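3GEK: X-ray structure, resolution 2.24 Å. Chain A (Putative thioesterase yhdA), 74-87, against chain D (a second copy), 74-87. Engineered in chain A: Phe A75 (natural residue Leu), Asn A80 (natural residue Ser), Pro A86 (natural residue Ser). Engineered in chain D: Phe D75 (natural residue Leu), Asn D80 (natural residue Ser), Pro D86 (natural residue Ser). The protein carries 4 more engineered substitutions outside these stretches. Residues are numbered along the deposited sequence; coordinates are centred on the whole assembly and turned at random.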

# COMPACT_ATOMS: atom_id res chain seq x y z
N ALA A 74 -18.15 10.53 -0.02
CA ALA A 74 -16.88 9.82 -0.11
C ALA A 74 -16.92 8.48 0.61
O ALA A 74 -17.44 8.37 1.73
CB ALA A 74 -15.77 10.68 0.44
N PHE A 75 -16.36 7.46 -0.04
CA PHE A 75 -16.34 6.10 0.48
C PHE A 75 -14.91 5.57 0.41
O PHE A 75 -14.26 5.66 -0.63
CB PHE A 75 -17.29 5.23 -0.34
CG PHE A 75 -17.43 3.81 0.17
CD1 PHE A 75 -18.41 3.50 1.12
CD2 PHE A 75 -16.62 2.79 -0.33
CE1 PHE A 75 -18.56 2.18 1.58
CE2 PHE A 75 -16.77 1.47 0.13
CZ PHE A 75 -17.74 1.17 1.08
N GLY A 76 -14.42 5.03 1.52
CA GLY A 76 -13.08 4.44 1.57
C GLY A 76 -12.91 3.33 0.56
O GLY A 76 -13.63 2.33 0.59
N GLN A 77 -11.96 3.51 -0.35
CA GLN A 77 -11.66 2.53 -1.39
C GLN A 77 -10.34 1.80 -1.09
O GLN A 77 -10.23 0.59 -1.28
CB GLN A 77 -11.58 3.23 -2.75
CG GLN A 77 -11.10 2.37 -3.91
CD GLN A 77 -11.18 3.09 -5.25
OE1 GLN A 77 -12.26 3.51 -5.68
NE2 GLN A 77 -10.04 3.23 -5.92
N SER A 78 -9.37 2.56 -0.60
CA SER A 78 -8.01 2.07 -0.38
C SER A 78 -7.37 2.73 0.81
O SER A 78 -7.61 3.90 1.08
CB SER A 78 -7.14 2.36 -1.60
OG SER A 78 -6.77 1.16 -2.24
N ILE A 79 -6.52 1.96 1.50
CA ILE A 79 -5.78 2.48 2.63
C ILE A 79 -4.46 1.74 2.77
O ILE A 79 -4.42 0.50 2.76
CB ILE A 79 -6.66 2.47 3.94
CG1 ILE A 79 -6.03 3.33 5.06
CG2 ILE A 79 -6.99 1.04 4.39
CD1 ILE A 79 -5.02 2.61 5.92
N ASN A 80 -3.37 2.50 2.86
CA ASN A 80 -2.06 1.94 3.16
C ASN A 80 -1.45 2.66 4.36
O ASN A 80 -1.44 3.89 4.39
CB ASN A 80 -1.11 2.08 1.97
CG ASN A 80 0.21 1.33 2.18
OD1 ASN A 80 0.28 0.13 1.98
ND2 ASN A 80 1.24 2.05 2.59
N ALA A 81 -0.94 1.89 5.32
CA ALA A 81 -0.34 2.47 6.51
C ALA A 81 1.00 1.84 6.84
O ALA A 81 1.19 0.64 6.67
CB ALA A 81 -1.28 2.36 7.69
N ASN A 82 1.91 2.68 7.30
CA ASN A 82 3.17 2.24 7.87
C ASN A 82 3.24 2.78 9.29
O ASN A 82 3.15 3.99 9.49
CB ASN A 82 4.35 2.76 7.03
CG ASN A 82 4.45 2.07 5.68
OD1 ASN A 82 4.89 0.93 5.59
ND2 ASN A 82 4.03 2.77 4.63
N HIS A 83 3.34 1.88 10.26
CA HIS A 83 3.47 2.25 11.67
C HIS A 83 4.95 2.40 11.99
O HIS A 83 5.68 1.41 12.02
CB HIS A 83 2.82 1.21 12.58
CG HIS A 83 1.37 0.98 12.31
ND1 HIS A 83 0.43 1.99 12.37
CD2 HIS A 83 0.69 -0.15 12.00
CE1 HIS A 83 -0.76 1.50 12.09
NE2 HIS A 83 -0.63 0.20 11.86
N LEU A 84 5.37 3.64 12.21
CA LEU A 84 6.79 3.97 12.37
C LEU A 84 7.30 3.90 13.80
O LEU A 84 8.36 3.33 14.06
CB LEU A 84 7.08 5.37 11.81
CG LEU A 84 6.99 5.67 10.30
CD1 LEU A 84 7.04 4.41 9.43
CD2 LEU A 84 5.75 6.47 10.01
N ASN A 85 6.55 4.48 14.73
CA ASN A 85 6.95 4.61 16.12
C ASN A 85 5.83 4.21 17.07
O ASN A 85 4.66 4.51 16.79
CB ASN A 85 7.40 6.04 16.42
CG ASN A 85 8.68 6.42 15.69
OD1 ASN A 85 8.67 7.25 14.78
ND2 ASN A 85 9.80 5.81 16.10
N PRO A 86 6.16 3.55 18.18
CA PRO A 86 5.12 3.17 19.14
C PRO A 86 4.60 4.37 19.93
O PRO A 86 5.37 5.26 20.33
CB PRO A 86 5.84 2.19 20.06
CG PRO A 86 7.26 2.61 20.03
CD PRO A 86 7.50 3.12 18.64
N LYS A 87 3.29 4.38 20.15
CA LYS A 87 2.64 5.39 20.97
C LYS A 87 2.00 4.71 22.18
O LYS A 87 1.13 3.85 22.03
CB LYS A 87 1.60 6.15 20.14
CG LYS A 87 0.63 7.05 20.93
CD LYS A 87 1.33 8.13 21.73
CE LYS A 87 0.31 9.06 22.37
NZ LYS A 87 0.85 9.75 23.58
N ALA D 74 3.48 -9.96 18.69
CA ALA D 74 3.28 -9.40 17.36
C ALA D 74 2.91 -7.93 17.46
O ALA D 74 2.10 -7.54 18.30
CB ALA D 74 2.21 -10.17 16.61
N PHE D 75 3.50 -7.12 16.59
CA PHE D 75 3.24 -5.69 16.54
C PHE D 75 3.10 -5.25 15.09
O PHE D 75 4.06 -5.29 14.33
CB PHE D 75 4.38 -4.93 17.23
CG PHE D 75 3.96 -3.60 17.81
CD1 PHE D 75 3.95 -2.45 17.02
CD2 PHE D 75 3.60 -3.51 19.15
CE1 PHE D 75 3.56 -1.22 17.56
CE2 PHE D 75 3.22 -2.28 19.70
CZ PHE D 75 3.20 -1.14 18.91
N GLY D 76 1.89 -4.83 14.72
CA GLY D 76 1.60 -4.36 13.36
C GLY D 76 2.61 -3.33 12.90
O GLY D 76 2.89 -2.37 13.61
N GLN D 77 3.17 -3.55 11.71
CA GLN D 77 4.23 -2.70 11.16
C GLN D 77 3.71 -1.94 9.94
O GLN D 77 3.91 -0.73 9.79
CB GLN D 77 5.44 -3.56 10.80
CG GLN D 77 6.61 -2.83 10.17
CD GLN D 77 7.74 -3.78 9.79
OE1 GLN D 77 8.25 -4.51 10.63
NE2 GLN D 77 8.12 -3.78 8.52
N SER D 78 3.03 -2.66 9.05
CA SER D 78 2.37 -2.04 7.93
C SER D 78 1.11 -2.81 7.58
O SER D 78 0.99 -4.01 7.88
CB SER D 78 3.31 -1.92 6.73
OG SER D 78 3.73 -3.19 6.29
N ILE D 79 0.17 -2.11 6.96
CA ILE D 79 -1.10 -2.71 6.56
C ILE D 79 -1.55 -2.06 5.26
O ILE D 79 -1.42 -0.85 5.09
CB ILE D 79 -2.18 -2.58 7.68
CG1 ILE D 79 -3.51 -3.20 7.24
CG2 ILE D 79 -2.38 -1.11 8.07
CD1 ILE D 79 -4.42 -3.62 8.40
N ASN D 80 -2.04 -2.89 4.34
CA ASN D 80 -2.66 -2.41 3.12
C ASN D 80 -4.02 -3.05 2.91
O ASN D 80 -4.17 -4.25 3.09
CB ASN D 80 -1.78 -2.71 1.91
CG ASN D 80 -2.28 -2.02 0.66
OD1 ASN D 80 -2.12 -0.81 0.50
ND2 ASN D 80 -2.90 -2.78 -0.23
N ALA D 81 -5.00 -2.25 2.53
CA ALA D 81 -6.35 -2.75 2.30
C ALA D 81 -6.98 -2.15 1.06
O ALA D 81 -6.77 -0.98 0.74
CB ALA D 81 -7.23 -2.49 3.51
N ASN D 82 -7.76 -2.97 0.36
CA ASN D 82 -8.62 -2.53 -0.72
C ASN D 82 -10.05 -2.91 -0.38
O ASN D 82 -10.37 -4.09 -0.25
CB ASN D 82 -8.21 -3.19 -2.04
CG ASN D 82 -6.80 -2.85 -2.45
OD1 ASN D 82 -5.87 -3.61 -2.17
ND2 ASN D 82 -6.62 -1.71 -3.09
N HIS D 83 -10.92 -1.91 -0.23
CA HIS D 83 -12.34 -2.16 -0.01
C HIS D 83 -13.01 -2.35 -1.36
O HIS D 83 -13.13 -1.40 -2.14
CB HIS D 83 -13.00 -1.02 0.77
CG HIS D 83 -12.32 -0.70 2.06
ND1 HIS D 83 -12.17 -1.62 3.08
CD2 HIS D 83 -11.76 0.45 2.51
CE1 HIS D 83 -11.54 -1.06 4.09
NE2 HIS D 83 -11.27 0.20 3.77
N LEU D 84 -13.44 -3.58 -1.61
CA LEU D 84 -13.89 -4.00 -2.93
C LEU D 84 -15.40 -3.88 -3.12
O LEU D 84 -15.86 -3.33 -4.13
CB LEU D 84 -13.45 -5.45 -3.19
CG LEU D 84 -12.06 -5.78 -3.76
CD1 LEU D 84 -11.11 -4.59 -3.88
CD2 LEU D 84 -11.42 -6.91 -2.97
N ASN D 85 -16.16 -4.39 -2.16
CA ASN D 85 -17.61 -4.37 -2.24
C ASN D 85 -18.23 -3.88 -0.93
O ASN D 85 -17.74 -4.22 0.15
CB ASN D 85 -18.15 -5.77 -2.59
CG ASN D 85 -17.76 -6.20 -4.00
OD1 ASN D 85 -16.93 -7.09 -4.18
ND2 ASN D 85 -18.36 -5.57 -5.00
N PRO D 86 -19.30 -3.06 -1.02
CA PRO D 86 -19.95 -2.55 0.19
C PRO D 86 -20.77 -3.62 0.88
O PRO D 86 -21.50 -4.37 0.22
CB PRO D 86 -20.87 -1.44 -0.35
CG PRO D 86 -20.46 -1.23 -1.79
CD PRO D 86 -19.95 -2.56 -2.24
N LYS D 87 -20.63 -3.71 2.19
CA LYS D 87 -21.40 -4.63 3.01
C LYS D 87 -22.34 -3.81 3.88
O LYS D 87 -21.91 -2.96 4.65
CB LYS D 87 -20.46 -5.51 3.84
CG LYS D 87 -21.08 -6.23 5.05
CD LYS D 87 -22.05 -7.33 4.66
CE LYS D 87 -22.49 -8.12 5.89
NZ LYS D 87 -23.83 -8.73 5.72

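Two copies of the same strand, residues 74-83 of chains A and D, lie edge to edge with their N-to-C directions at 158°, an antiparallel pairing centred on Asn A80 and Asn D80. Together the two stretches bury 804 Å².

Phe A75, an engineered residue, directs its CA-to-CB bond sideways, yet with chi1 in t its ring end comes nearer to chain D, and CZ lies 4.3 Å from CB of Pro D86, itself engineered. Gly A76 contributes backbone: its O is 3.3 Å from CD2 of His D83. An ideal CB on this glycine would stand 3.6 Å from that same CD2, so the imidazole packs close to where a side chain would begin.

The ladder of hydrogen bonds starts at Gln A77, whose CA-to-CB bond points away while its O accepts from His D83 N at 2.8 Å (angle at H 149°). Ser A78 faces Asn D82 in a non-hydrogen-bonded pair, CA to CA 4.7 Å. The OG of Ser A78 approaches ND2 of Asn D82 to 3.0 Å, but the poor angle rules out a hydrogen bond. The backbone also makes a CA-H...O contact, from Ser A78 CA to Ala D81 O at 3.5 Å.

Ile A79 forms a hydrogen-bonded pair with Ala D81: Ile A79 N donates to Ala D81 O at 3.0 Å, and Ala D81 N donates to Ile A79 O at 2.8 Å, with angles of 162° and 161°. Their side chains share one face of the sheet, bringing CG2 of Ile A79 within 3.6 Å of CB of Ala D81.

At the centre, the engineered Asn A80 and Asn D80 have the CA atoms 4.4 Å apart, and both side chains, chi1 in t, lie on the face occupied by Ser A78 and Asn A82. Their amide orientations are uncertain.

Beyond this point the backbone pattern repeats with the chains exchanged, though some side chains differ: chi1 is -113° in Ser A78 but p in Ser D78. Ala A81 N donates to Ile D79 O at 2.8 Å (168°), Ile D79 N returns a bond to Ala A81 O at 2.9 Å, and Ala A81 CB meets Ile D79 CG2 at 3.7 Å. Asn A82 pairs with Ser D78, its OD1 3.5 Å from Ser D78 CB. The CA-to-CB bond of His A83 points toward chain D; its N donates to Gln D77 O at 2.7 Å (159°), and its CD2 lies 3.5 Å from Gly D76 O.

Past the strand, engineered Pro A86 places CB 4.4 Å from CZ of Phe D75, the counterpart of the Phe A75 to Pro D86 contact.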